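PDB 5IZ4: putative short-chain dehydrogenase/reductase from Burkholderia xenovorans, which probably acts as an NAD(P)-dependent oxidoreductase, perhaps a 3-oxoacyl-[acyl-carrier-protein] reductase, and binds ADP in the crystal through its nucleotide pocket. Local coordinates for residues Asp96-Cys101 / Tyr133-Ala138; Asn198-Gly203 / Glu243-Leu248; Asn157-Ala162 / Ala179-Thr184. All coordinates share one frame; numbering follows the deposited sequence.

Overall arrangement
All three contacts join a strand of the parallel Rossmann sheet to a helix of the crossover that follows it. Along the chain the order is interaction 1, interaction 3, interaction 2, and their strands 97-100, 153-158 and 195-202 lie side by side in that order. Helices 118-146 and 171-191 of interactions 1 and 3 cover one face and also meet the second subunit; helix 238-250 of interaction 2 covers the opposite face and meets the third. The centre of interaction 3 is about 13 Å from that of interaction 1 and about 11 Å from that of interaction 2. Together they cover both faces of the sheet from its central strand toward 259-262; interaction 1 includes Cys-101 of the ADP pocket.

Interaction 1: residues Asp96-Cys101 / Tyr133-Ala138; sequences DALINC and YQMTRA
Met-135 meets both Leu-98 and Asn-100 with the near half of its side chain. Its CG, anti to the backbone N (chi1 -165°), lies 3.9 Å from Leu-98 CD1 and also borders the amide oxygen of Asn-100, whose OD1 sits 3.6 Å from Met-135 CB. The side chain then bends and touches Cys-81 of helix 78-92, with Val-75 of the ADP site also close by. The backbone of Met-135 takes part too, its O lying 3.9 Å from Leu-98 CD2. One residue on, Thr-136 receives the same methyl against its backbone: Leu-98 CD2 stops 3.5 Å from Thr-136 CA, so the leucine spreads its two branches over successive residues of the helix. This is the strand-to-helix half of a beta-alpha-beta crossover in the Rossmann fold. Strand 97-100 runs almost exactly antiparallel to the 133-138 turn of helix 118-146, at 173° and with the axes 9.4 Å apart, and only its alternate residues Leu-98 and Asn-100 face the helix. On the Thr-136 side chain, Asn-100 ND2 approaches Thr-136 OG1 at 3.0 Å, the two side chains crossing at about a right angle. The N-H...O angle of 132° makes this bond weak. Each group has a stronger partner: Thr-136 OG1 bonds Leu-132 O, one turn back in the helix, and Asn-100 ND2 bonds Asn-157 OD1 on the adjacent strand. The buried amide is therefore shared between sheet and helix. Next along, Arg-137 places the helix at a subunit interface, its NH1 hydrogen-bonding to Phe-113 O and Ile-116 O of the second subunit.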
loop_
_atom_site.group_PDB
_atom_site.type_symbol
_atom_site.label_atom_id
_atom_site.label_comp_id
_atom_site.label_asym_id
_atom_site.label_seq_id
_atom_site.Cartn_x
_atom_site.Cartn_y
_atom_site.Cartn_z
ATOM N N ASP A 96 4.932 28.932 -9.523
ATOM C CA ASP A 96 5.561 28.274 -8.385
ATOM C C ASP A 96 4.781 27.069 -7.886
ATOM O O ASP A 96 5.348 26.228 -7.180
ATOM C CB ASP A 96 5.746 29.284 -7.248
ATOM C CG ASP A 96 6.666 30.421 -7.641
ATOM O OD1 ASP A 96 6.201 31.374 -8.301
ATOM O OD2 ASP A 96 7.864 30.354 -7.302
ATOM N N ALA A 97 3.500 26.966 -8.231
ATOM C CA ALA A 97 2.691 25.817 -7.848
ATOM C C ALA A 97 1.547 25.682 -8.842
ATOM O O ALA A 97 1.017 26.686 -9.313
ATOM C CB ALA A 97 2.135 25.967 -6.428
ATOM N N LEU A 98 1.176 24.440 -9.143
ATOM C CA LEU A 98 0.005 24.125 -9.956
ATOM C C LEU A 98 -0.855 23.175 -9.137
ATOM O O LEU A 98 -0.367 22.134 -8.691
ATOM C CB LEU A 98 0.403 23.476 -11.284
ATOM C CG LEU A 98 -0.734 22.810 -12.064
ATOM C CD1 LEU A 98 -1.723 23.854 -12.567
ATOM C CD2 LEU A 98 -0.143 22.004 -13.226
ATOM N N ILE A 99 -2.118 23.533 -8.927
ATOM C CA ILE A 99 -3.059 22.687 -8.194
ATOM C C ILE A 99 -4.126 22.236 -9.192
ATOM O O ILE A 99 -4.970 23.033 -9.624
ATOM C CB ILE A 99 -3.689 23.418 -7.001
ATOM C CG1 ILE A 99 -2.678 24.344 -6.304
ATOM C CG2 ILE A 99 -4.253 22.402 -6.001
ATOM C CD1 ILE A 99 -1.531 23.630 -5.587
ATOM N N ASN A 100 -4.092 20.958 -9.564
ATOM C CA ASN A 100 -5.005 20.403 -10.564
ATOM C C ASN A 100 -6.298 19.970 -9.883
ATOM O O ASN A 100 -6.427 18.834 -9.429
ATOM C CB ASN A 100 -4.351 19.227 -11.287
ATOM C CG ASN A 100 -3.244 19.663 -12.227
ATOM O OD1 ASN A 100 -3.477 20.446 -13.142
ATOM N ND2 ASN A 100 -2.023 19.174 -11.991
ATOM N N CYS A 101 -7.283 20.873 -9.837
ATOM C CA CYS A 101 -8.579 20.565 -9.241
ATOM C C CYS A 101 -9.689 20.383 -10.266
ATOM O O CYS A 101 -10.803 20.014 -9.883
ATOM C CB CYS A 101 -9.004 21.652 -8.246
ATOM S SG CYS A 101 -7.723 22.084 -7.042
ATOM N N TYR A 133 -2.803 15.730 -16.837
ATOM C CA TYR A 133 -1.481 15.609 -17.443
ATOM C C TYR A 133 -1.171 16.790 -18.362
ATOM O O TYR A 133 -0.058 17.335 -18.341
ATOM C CB TYR A 133 -1.379 14.301 -18.221
ATOM C CG TYR A 133 -0.079 14.188 -18.977
ATOM C CD1 TYR A 133 0.005 14.551 -20.320
ATOM C CD2 TYR A 133 1.077 13.741 -18.341
ATOM C CE1 TYR A 133 1.199 14.468 -21.016
ATOM C CE2 TYR A 133 2.279 13.647 -19.020
ATOM C CZ TYR A 133 2.333 14.018 -20.363
ATOM O OH TYR A 133 3.524 13.931 -21.036
ATOM N N GLN A 134 -2.129 17.175 -19.208
ATOM C CA GLN A 134 -1.862 18.231 -20.180
ATOM C C GLN A 134 -1.594 19.564 -19.490
ATOM O O GLN A 134 -0.727 20.333 -19.924
ATOM C CB GLN A 134 -3.026 18.341 -21.171
ATOM C CG GLN A 134 -3.064 17.152 -22.145
ATOM C CD GLN A 134 -4.183 17.231 -23.187
ATOM O OE1 GLN A 134 -4.051 16.682 -24.280
ATOM N NE2 GLN A 134 -5.297 17.883 -22.838
ATOM N N MET A 135 -2.314 19.844 -18.403
ATOM C CA MET A 135 -2.079 21.076 -17.657
ATOM C C MET A 135 -0.702 21.052 -17.008
ATOM O O MET A 135 0.052 22.032 -17.074
ATOM C CB MET A 135 -3.170 21.257 -16.598
ATOM C CG MET A 135 -3.222 22.650 -16.016
ATOM S SD MET A 135 -3.689 23.865 -17.277
ATOM C CE MET A 135 -2.949 25.329 -16.558
ATOM N N THR A 136 -0.358 19.925 -16.382
ATOM C CA THR A 136 0.945 19.789 -15.744
ATOM C C THR A 136 2.066 19.946 -16.763
ATOM O O THR A 136 3.008 20.716 -16.547
ATOM C CB THR A 136 1.046 18.437 -15.043
ATOM O OG1 THR A 136 -0.001 18.309 -14.067
ATOM C CG2 THR A 136 2.381 18.328 -14.337
ATOM N N ARG A 137 1.962 19.234 -17.893
ATOM C CA ARG A 137 2.964 19.344 -18.952
ATOM C C ARG A 137 3.125 20.781 -19.424
ATOM O O ARG A 137 4.253 21.242 -19.653
ATOM C CB ARG A 137 2.594 18.447 -20.137
ATOM C CG ARG A 137 3.516 18.644 -21.350
ATOM C CD ARG A 137 3.223 17.662 -22.504
ATOM N NE ARG A 137 1.881 17.833 -23.071
ATOM C CZ ARG A 137 1.314 16.984 -23.920
ATOM N NH1 ARG A 137 1.973 15.903 -24.324
ATOM N NH2 ARG A 137 0.085 17.224 -24.378
ATOM N N ALA A 138 2.010 21.502 -19.604
ATOM C CA ALA A 138 2.099 22.875 -20.092
ATOM C C ALA A 138 2.844 23.775 -19.113
ATOM O O ALA A 138 3.573 24.682 -19.535
ATOM C CB ALA A 138 0.698 23.433 -20.367
#

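Interaction 2: residues Asn198-Gly203 / Glu243-Leu248; sequences NALAPG and ELAWFL
Leu-200 pushes both its methyls into the helix surface formed by Leu-244, Ala-245 and Leu-248. The contact lies in the crossover of the Rossmann fold that leads from strand 195-202 through helix 238-250 to 259-262, the outermost strand on that side within the chain; helix segment 243-248 runs back along strand 198-202 at 160°, with 9.8 Å between the axes. CD2 of Leu-200 sits between two leucines one turn apart. With Leu-244 the meeting is tip to tip, Leu-200 CD2 to Leu-244 CD2 at 3.6 Å, whereas Leu-248 slides past it in the opposite direction. Leu-200 CD1 turns to the helix backbone, 4.0 Å from Ala-245 N, and also lies 4.2 Å from Ala-245 CB. The leucine thus touches three helix residues, all by apolar packing. Beyond the contact, Leu-244 leans on Ile-260 of strand 259-262 and on Phe-247 of the third subunit, so that subunit packs beside this contact. Asn-198, two residues before Leu-200 on the same strand face, offers only its CB to the helix, 4.0 Å from Leu-248 CD1. Its amide is directed to the loop before strand 259-262, where OD1 accepts from Gln-258 N and ND2 donates to Ile-255 O. The tightest point is Leu-248 CD1 against Leu-200 CD2, 3.5 Å apart, closer than usual for two methyls.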
loop_
_atom_site.group_PDB
_atom_site.type_symbol
_atom_site.label_atom_id
_atom_site.label_comp_id
_atom_site.label_asym_id
_atom_site.label_seq_id
_atom_site.Cartn_x
_atom_site.Cartn_y
_atom_site.Cartn_z
ATOM N N ASN A 198 2.573 15.561 -5.929
ATOM C CA ASN A 198 1.843 14.786 -4.935
ATOM C C ASN A 198 0.364 14.803 -5.287
ATOM O O ASN A 198 -0.104 15.648 -6.054
ATOM C CB ASN A 198 2.053 15.341 -3.522
ATOM C CG ASN A 198 3.491 15.200 -3.051
ATOM O OD1 ASN A 198 3.961 14.091 -2.772
ATOM N ND2 ASN A 198 4.198 16.327 -2.953
ATOM N N ALA A 199 -0.374 13.844 -4.731
ATOM C CA ALA A 199 -1.814 13.789 -4.923
ATOM C C ALA A 199 -2.503 13.842 -3.569
ATOM O O ALA A 199 -1.922 13.456 -2.545
ATOM C CB ALA A 199 -2.258 12.523 -5.687
ATOM N N LEU A 200 -3.737 14.349 -3.571
ATOM C CA LEU A 200 -4.582 14.358 -2.379
ATOM C C LEU A 200 -5.763 13.427 -2.614
ATOM O O LEU A 200 -6.325 13.404 -3.707
ATOM C CB LEU A 200 -5.103 15.766 -2.068
ATOM C CG LEU A 200 -4.068 16.882 -2.022
ATOM C CD1 LEU A 200 -4.672 18.195 -1.537
ATOM C CD2 LEU A 200 -2.964 16.449 -1.122
ATOM N N ALA A 201 -6.160 12.667 -1.586
ATOM C CA ALA A 201 -7.276 11.731 -1.722
ATOM C C ALA A 201 -8.320 12.074 -0.666
ATOM O O ALA A 201 -8.368 11.449 0.406
ATOM C CB ALA A 201 -6.817 10.277 -1.604
ATOM N N PRO A 202 -9.169 13.060 -0.937
ATOM C CA PRO A 202 -10.249 13.388 -0.004
ATOM C C PRO A 202 -11.298 12.292 0.021
ATOM O O PRO A 202 -11.521 11.584 -0.968
ATOM C CB PRO A 202 -10.844 14.688 -0.573
ATOM C CG PRO A 202 -9.948 15.105 -1.687
ATOM C CD PRO A 202 -9.196 13.899 -2.146
ATOM N N GLY A 203 -11.955 12.171 1.169
ATOM C CA GLY A 203 -13.160 11.375 1.268
ATOM C C GLY A 203 -14.380 12.241 1.035
ATOM O O GLY A 203 -14.488 12.886 -0.012
ATOM N N GLU A 243 -5.888 23.627 2.763
ATOM C CA GLU A 243 -4.784 23.681 3.725
ATOM C C GLU A 243 -3.731 22.632 3.405
ATOM O O GLU A 243 -2.527 22.898 3.497
ATOM C CB GLU A 243 -5.281 23.469 5.164
ATOM C CG GLU A 243 -5.965 24.650 5.830
ATOM C CD GLU A 243 -5.057 25.862 6.056
ATOM O OE1 GLU A 243 -5.603 26.978 6.103
ATOM O OE2 GLU A 243 -3.825 25.705 6.203
ATOM N N LEU A 244 -4.168 21.421 3.055
ATOM C CA LEU A 244 -3.228 20.365 2.705
ATOM C C LEU A 244 -2.459 20.712 1.431
ATOM O O LEU A 244 -1.245 20.490 1.353
ATOM C CB LEU A 244 -3.992 19.048 2.563
ATOM C CG LEU A 244 -3.288 17.716 2.311
ATOM C CD1 LEU A 244 -2.261 17.393 3.386
ATOM C CD2 LEU A 244 -4.337 16.614 2.236
ATOM N N ALA A 245 -3.135 21.272 0.423
ATOM C CA ALA A 245 -2.422 21.660 -0.788
ATOM C C ALA A 245 -1.398 22.745 -0.489
ATOM O O ALA A 245 -0.278 22.720 -1.019
ATOM C CB ALA A 245 -3.407 22.142 -1.859
ATOM N N TRP A 246 -1.777 23.717 0.343
ATOM C CA TRP A 246 -0.844 24.769 0.743
ATOM C C TRP A 246 0.326 24.196 1.537
ATOM O O TRP A 246 1.486 24.551 1.284
ATOM C CB TRP A 246 -1.569 25.846 1.556
ATOM C CG TRP A 246 -0.613 26.748 2.294
ATOM C CD1 TRP A 246 -0.360 26.764 3.642
ATOM C CD2 TRP A 246 0.255 27.728 1.715
ATOM N NE1 TRP A 246 0.598 27.706 3.932
ATOM C CE2 TRP A 246 0.996 28.307 2.765
ATOM C CE3 TRP A 246 0.482 28.168 0.410
ATOM C CZ2 TRP A 246 1.937 29.309 2.549
ATOM C CZ3 TRP A 246 1.420 29.162 0.196
ATOM C CH2 TRP A 246 2.142 29.719 1.259
ATOM N N PHE A 247 0.050 23.298 2.492
ATOM C CA PHE A 247 1.133 22.731 3.289
ATOM C C PHE A 247 2.129 21.983 2.415
ATOM O O PHE A 247 3.345 22.161 2.550
ATOM C CB PHE A 247 0.602 21.788 4.375
ATOM C CG PHE A 247 1.678 20.892 4.945
ATOM C CD1 PHE A 247 2.561 21.373 5.898
ATOM C CD2 PHE A 247 1.841 19.593 4.481
ATOM C CE1 PHE A 247 3.565 20.573 6.395
ATOM C CE2 PHE A 247 2.852 18.789 4.974
ATOM C CZ PHE A 247 3.714 19.286 5.930
ATOM N N LEU A 248 1.628 21.108 1.535
ATOM C CA LEU A 248 2.515 20.345 0.668
ATOM C C LEU A 248 3.369 21.264 -0.190
ATOM O O LEU A 248 4.529 20.948 -0.486
ATOM C CB LEU A 248 1.705 19.393 -0.217
ATOM C CG LEU A 248 1.104 18.187 0.510
ATOM C CD1 LEU A 248 0.319 17.338 -0.475
ATOM C CD2 LEU A 248 2.208 17.366 1.182
#

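Interaction 3: residues Asn157-Ala162 / Ala179-Thr184; sequences NVSSLA and AVNTLT
Strand 153-158 of the Rossmann sheet and the Asn-Val-Ser-Ser segment at its end, a sequence hallmark of short-chain dehydrogenases, pack here against helix 171-191, which carries Tyr-173 and Lys-177 in the spacing of the family's YxxxK motif. Val-180 fills the middle of the contact: its CG1, anti to the backbone N, lies 4.0 Å from Ser-159 CB and 4.1 Å from Asn-157 CB. A polar bond flanks it at each end. Ser-159 OG donates to Asn-181 OD1 at 2.7 Å, arriving 33° out of the carbonyl plane, while Lys-177 NZ bonds the neighbouring Val-158 O. Ser-160, next in the chain after Ser-159, is the N-cap of helix 161-165, its OG accepting from Ala-162 N at 3.0 Å. At the other end Asn-157 and Thr-184 reach toward each other tip to tip; Asn-157 ND2 gives an almost straight bond (162°) to Thr-184 OG1 at 2.9 Å, with the hydroxyl close to the amide plane. Thr-184 OG1 is thus gripped twice, because it also donates to Val-180 O at 2.8 Å. That carbonyl also accepts the helical bond from Thr-184 N, the two donors reaching Val-180 O from opposite faces of its plane.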
loop_
_atom_site.group_PDB
_atom_site.type_symbol
_atom_site.label_atom_id
_atom_site.label_comp_id
_atom_site.label_asym_id
_atom_site.label_seq_id
_atom_site.Cartn_x
_atom_site.Cartn_y
_atom_site.Cartn_z
ATOM N N ASN A 157 -2.091 17.237 -7.204
ATOM C CA ASN A 157 -3.179 16.634 -7.965
ATOM C C ASN A 157 -4.301 16.254 -7.012
ATOM O O ASN A 157 -4.067 15.535 -6.041
ATOM C CB ASN A 157 -2.687 15.389 -8.711
ATOM C CG ASN A 157 -1.611 15.710 -9.719
ATOM O OD1 ASN A 157 -1.609 16.791 -10.310
ATOM N ND2 ASN A 157 -0.682 14.777 -9.920
ATOM N N VAL A 158 -5.516 16.710 -7.284
ATOM C CA VAL A 158 -6.641 16.345 -6.431
ATOM C C VAL A 158 -7.187 15.028 -6.965
ATOM O O VAL A 158 -7.885 14.986 -7.981
ATOM C CB VAL A 158 -7.718 17.427 -6.378
ATOM C CG1 VAL A 158 -8.854 16.959 -5.451
ATOM C CG2 VAL A 158 -7.122 18.715 -5.879
ATOM N N SER A 159 -6.847 13.943 -6.280
ATOM C CA SER A 159 -7.392 12.643 -6.633
ATOM C C SER A 159 -8.616 12.384 -5.755
ATOM O O SER A 159 -9.399 13.308 -5.504
ATOM C CB SER A 159 -6.306 11.576 -6.475
ATOM O OG SER A 159 -6.751 10.312 -6.916
ATOM N N SER A 160 -8.786 11.159 -5.258
ATOM C CA SER A 160 -9.961 10.827 -4.454
ATOM C C SER A 160 -9.708 9.522 -3.719
ATOM O O SER A 160 -8.993 8.648 -4.219
ATOM C CB SER A 160 -11.227 10.682 -5.324
ATOM O OG SER A 160 -12.341 10.221 -4.560
ATOM N N LEU A 161 -10.320 9.401 -2.535
ATOM C CA LEU A 161 -10.428 8.096 -1.883
ATOM C C LEU A 161 -10.869 7.020 -2.873
ATOM O O LEU A 161 -10.422 5.867 -2.794
ATOM C CB LEU A 161 -11.414 8.186 -0.720
ATOM C CG LEU A 161 -11.747 6.885 0.001
ATOM C CD1 LEU A 161 -10.485 6.279 0.567
ATOM C CD2 LEU A 161 -12.770 7.141 1.106
ATOM N N ALA A 162 -11.738 7.383 -3.822
ATOM C CA ALA A 162 -12.203 6.414 -4.812
ATOM C C ALA A 162 -11.048 5.779 -5.581
ATOM O O ALA A 162 -11.139 4.610 -5.976
ATOM C CB ALA A 162 -13.177 7.083 -5.796
ATOM N N ALA A 179 -5.725 6.039 -11.999
ATOM C CA ALA A 179 -4.743 6.488 -12.979
ATOM C C ALA A 179 -4.037 7.756 -12.508
ATOM O O ALA A 179 -2.827 7.910 -12.714
ATOM C CB ALA A 179 -5.432 6.725 -14.328
ATOM N N VAL A 180 -4.778 8.683 -11.889
ATOM C CA VAL A 180 -4.152 9.899 -11.368
ATOM C C VAL A 180 -3.093 9.540 -10.329
ATOM O O VAL A 180 -1.990 10.106 -10.315
ATOM C CB VAL A 180 -5.208 10.858 -10.784
ATOM C CG1 VAL A 180 -4.526 11.987 -10.004
ATOM C CG2 VAL A 180 -6.081 11.449 -11.907
ATOM N N ASN A 181 -3.407 8.587 -9.452
ATOM C CA ASN A 181 -2.445 8.176 -8.430
ATOM C C ASN A 181 -1.155 7.655 -9.060
ATOM O O ASN A 181 -0.052 8.045 -8.661
ATOM C CB ASN A 181 -3.080 7.126 -7.520
ATOM C CG ASN A 181 -4.241 7.686 -6.719
ATOM O OD1 ASN A 181 -4.425 8.897 -6.655
ATOM N ND2 ASN A 181 -5.015 6.808 -6.084
ATOM N N THR A 182 -1.273 6.774 -10.058
ATOM C CA THR A 182 -0.080 6.244 -10.714
ATOM C C THR A 182 0.640 7.321 -11.511
ATOM O O THR A 182 1.878 7.371 -11.527
ATOM C CB THR A 182 -0.463 5.087 -11.635
ATOM O OG1 THR A 182 -1.098 4.062 -10.864
ATOM C CG2 THR A 182 0.766 4.518 -12.326
ATOM N N LEU A 183 -0.119 8.161 -12.220
ATOM C CA LEU A 183 0.486 9.243 -12.990
ATOM C C LEU A 183 1.308 10.152 -12.085
ATOM O O LEU A 183 2.388 10.617 -12.467
ATOM C CB LEU A 183 -0.601 10.052 -13.704
ATOM C CG LEU A 183 -0.111 11.079 -14.724
ATOM C CD1 LEU A 183 -0.267 10.528 -16.147
ATOM C CD2 LEU A 183 -0.902 12.370 -14.578
ATOM N N THR A 184 0.800 10.409 -10.883
ATOM C CA THR A 184 1.531 11.201 -9.903
ATOM C C THR A 184 2.911 10.606 -9.623
ATOM O O THR A 184 3.897 11.342 -9.501
ATOM C CB THR A 184 0.692 11.304 -8.633
ATOM O OG1 THR A 184 -0.530 12.003 -8.937
ATOM C CG2 THR A 184 1.441 12.034 -7.530
#